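Local atomic coordinates of putative TetR-family transcriptional regulator (Streptomyces coelicolor, PDB entry 2HXO), a protein that probably binds regulatory DNA through an N-terminal helix-turn-helix domain and controls transcription, as other TetR-family proteins do. Residues Val26-Asp30 with Ala104-Leu108. Residues are numbered along the deposited sequence; the frame is centred on the assembly and turned at random.
Sequences VELLD and AHPWL
Trp107 lays its indole against Leu29 and points its ring nitrogen at Asp30, joining the first helix of the DNA-binding domain to the start of helix 107-118 in the C-terminal domain. From CB outward, chi1 of 54° sets CG between the backbone N and carbonyl carbon, and the ring reaches helix 18-31 with one face on Leu29. Trp107 CD1 lies 3.3 Å from Leu29 O. The five-membered ring of Trp107 carries Leu29 CB in a CH-pi contact, 3.5 Å from its centroid and almost on the normal; farther out, Leu29 CD1 covers the six-membered ring from the same side, while His105 CB lies over the opposite face. Trp107 NE1 donates a nearly straight hydrogen bond (167°) to Asp30 OD2, 2.6 Å away in the indole plane. At the edge just past NE1, Trp107 CZ2 meets Val26 CG1 at 4.2 Å. His105 ND1 gives Asp30 OD2 a second, more bent hydrogen bond of 2.8 Å, on the syn lone pair, with the oxygen tilted out of the imidazole plane. One carboxylate oxygen thus takes two N-H donors, from His105 just after helix 87-104 and from Trp107 of the next helix, which pins OD2 and would favour an ionised Asp30.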
ATOM      1  N   VAL A  26       4.226 -19.845 -11.140  1.00 55.99           N
ATOM      2  CA  VAL A  26       4.006 -18.493 -11.639  1.00 56.60           C
ATOM      3  C   VAL A  26       2.924 -18.509 -12.735  1.00 57.82           C
ATOM      4  O   VAL A  26       1.965 -17.731 -12.687  1.00 57.64           O
ATOM      5  CB  VAL A  26       5.315 -17.887 -12.215  1.00 56.29           C
ATOM      6  CG1 VAL A  26       5.023 -16.530 -12.861  1.00 55.77           C
ATOM      7  CG2 VAL A  26       6.350 -17.733 -11.107  1.00 55.20           C
ATOM      8  N   GLU A  27       3.081 -19.400 -13.711  1.00 58.59           N
ATOM      9  CA  GLU A  27       2.120 -19.525 -14.804  1.00 60.56           C
ATOM     10  C   GLU A  27       0.728 -19.746 -14.235  1.00 60.49           C
ATOM     11  O   GLU A  27      -0.244 -19.126 -14.668  1.00 60.39           O
ATOM     12  CB  GLU A  27       2.487 -20.707 -15.708  1.00 62.34           C
ATOM     13  CG  GLU A  27       3.879 -20.629 -16.303  1.00 65.78           C
ATOM     14  CD  GLU A  27       4.246 -21.871 -17.091  1.00 67.98           C
ATOM     15  OE1 GLU A  27       4.196 -22.984 -16.517  1.00 69.51           O
ATOM     16  OE2 GLU A  27       4.587 -21.733 -18.285  1.00 69.98           O
ATOM     17  N   LEU A  28       0.639 -20.639 -13.258  1.00 60.37           N
ATOM     18  CA  LEU A  28      -0.631 -20.935 -12.619  1.00 60.85           C
ATOM     19  C   LEU A  28      -1.141 -19.715 -11.866  1.00 60.94           C
ATOM     20  O   LEU A  28      -2.319 -19.378 -11.947  1.00 61.69           O
ATOM     21  CB  LEU A  28      -0.479 -22.120 -11.655  1.00 61.34           C
ATOM     22  CG  LEU A  28      -0.190 -23.483 -12.301  1.00 61.83           C
ATOM     23  CD1 LEU A  28       0.063 -24.529 -11.217  1.00 61.86           C
ATOM     24  CD2 LEU A  28      -1.373 -23.892 -13.181  1.00 61.53           C
ATOM     25  N   LEU A  29      -0.253 -19.049 -11.134  1.00 60.67           N
ATOM     26  CA  LEU A  29      -0.653 -17.869 -10.378  1.00 60.58           C
ATOM     27  C   LEU A  29      -1.193 -16.791 -11.312  1.00 60.06           C
ATOM     28  O   LEU A  29      -2.116 -16.055 -10.954  1.00 59.73           O
ATOM     29  CB  LEU A  29       0.533 -17.328  -9.568  1.00 60.04           C
ATOM     30  CG  LEU A  29       0.870 -18.089  -8.276  1.00 59.38           C
ATOM     31  CD1 LEU A  29       2.150 -17.545  -7.673  1.00 57.97           C
ATOM     32  CD2 LEU A  29      -0.275 -17.962  -7.285  1.00 58.24           C
ATOM     33  N   ASP A  30      -0.620 -16.712 -12.508  1.00 59.74           N
ATOM     34  CA  ASP A  30      -1.036 -15.725 -13.496  1.00 60.14           C
ATOM     35  C   ASP A  30      -2.407 -16.033 -14.092  1.00 61.44           C
ATOM     36  O   ASP A  30      -3.193 -15.120 -14.361  1.00 60.93           O
ATOM     37  CB  ASP A  30      -0.003 -15.650 -14.626  1.00 59.26           C
ATOM     38  CG  ASP A  30       1.304 -15.011 -14.188  1.00 58.72           C
ATOM     39  OD1 ASP A  30       2.289 -15.090 -14.950  1.00 56.58           O
ATOM     40  OD2 ASP A  30       1.345 -14.423 -13.087  1.00 59.16           O
ATOM     41  N   ALA A 104       2.395  -6.982 -14.231  1.00 53.07           N
ATOM     42  CA  ALA A 104       2.403  -8.176 -15.064  1.00 52.88           C
ATOM     43  C   ALA A 104       1.864  -9.377 -14.283  1.00 53.75           C
ATOM     44  O   ALA A 104       1.336 -10.329 -14.868  1.00 55.24           O
ATOM     45  CB  ALA A 104       3.819  -8.462 -15.550  1.00 51.57           C
ATOM     46  N   HIS A 105       1.995  -9.326 -12.960  1.00 53.64           N
ATOM     47  CA  HIS A 105       1.532 -10.401 -12.087  1.00 52.41           C
ATOM     48  C   HIS A 105       0.697  -9.822 -10.942  1.00 53.50           C
ATOM     49  O   HIS A 105       1.223  -9.488  -9.880  1.00 53.59           O
ATOM     50  CB  HIS A 105       2.730 -11.159 -11.507  1.00 51.94           C
ATOM     51  CG  HIS A 105       3.650 -11.744 -12.538  1.00 51.69           C
ATOM     52  ND1 HIS A 105       3.817 -13.018 -12.964  1.00 52.50           N
ATOM     53  CD2 HIS A 105       4.574 -10.991 -13.229  1.00 53.31           C
ATOM     54  CE1 HIS A 105       4.835 -13.012 -13.889  1.00 51.21           C
ATOM     55  NE2 HIS A 105       5.274 -11.776 -14.031  1.00 52.89           N
ATOM     56  N   PRO A 106      -0.621  -9.706 -11.145  1.00 54.37           N
ATOM     57  CA  PRO A 106      -1.568  -9.167 -10.159  1.00 54.44           C
ATOM     58  C   PRO A 106      -1.449  -9.755  -8.764  1.00 53.88           C
ATOM     59  O   PRO A 106      -1.564  -9.045  -7.761  1.00 54.28           O
ATOM     60  CB  PRO A 106      -2.925  -9.460 -10.794  1.00 55.21           C
ATOM     61  CG  PRO A 106      -2.623  -9.344 -12.263  1.00 55.43           C
ATOM     62  CD  PRO A 106      -1.318 -10.097 -12.382  1.00 54.97           C
ATOM     63  N   TRP A 107      -1.234 -11.061  -8.702  1.00 53.71           N
ATOM     64  CA  TRP A 107      -1.100 -11.751  -7.422  1.00 53.41           C
ATOM     65  C   TRP A 107       0.121 -11.274  -6.612  1.00 53.44           C
ATOM     66  O   TRP A 107       0.148 -11.400  -5.388  1.00 54.23           O
ATOM     67  CB  TRP A 107      -0.989 -13.258  -7.662  1.00 51.60           C
ATOM     68  CG  TRP A 107       0.114 -13.628  -8.627  1.00 49.40           C
ATOM     69  CD1 TRP A 107       0.011 -13.764  -9.982  1.00 47.95           C
ATOM     70  CD2 TRP A 107       1.489 -13.882  -8.304  1.00 48.56           C
ATOM     71  NE1 TRP A 107       1.233 -14.092 -10.526  1.00 46.69           N
ATOM     72  CE2 TRP A 107       2.159 -14.169  -9.519  1.00 47.57           C
ATOM     73  CE3 TRP A 107       2.222 -13.896  -7.108  1.00 48.11           C
ATOM     74  CZ2 TRP A 107       3.530 -14.466  -9.571  1.00 47.80           C
ATOM     75  CZ3 TRP A 107       3.589 -14.192  -7.161  1.00 46.48           C
ATOM     76  CH2 TRP A 107       4.225 -14.474  -8.386  1.00 46.68           C
ATOM     77  N   LEU A 108       1.120 -10.719  -7.295  1.00 53.17           N
ATOM     78  CA  LEU A 108       2.342 -10.266  -6.632  1.00 54.03           C
ATOM     79  C   LEU A 108       2.149  -9.296  -5.470  1.00 54.95           C
ATOM     80  O   LEU A 108       2.786  -9.445  -4.425  1.00 55.47           O
ATOM     81  CB  LEU A 108       3.302  -9.634  -7.645  1.00 52.94           C
ATOM     82  CG  LEU A 108       4.734  -9.430  -7.135  1.00 52.97           C
ATOM     83  CD1 LEU A 108       5.366 -10.787  -6.832  1.00 52.42           C
ATOM     84  CD2 LEU A 108       5.569  -8.704  -8.173  1.00 52.50           C
TER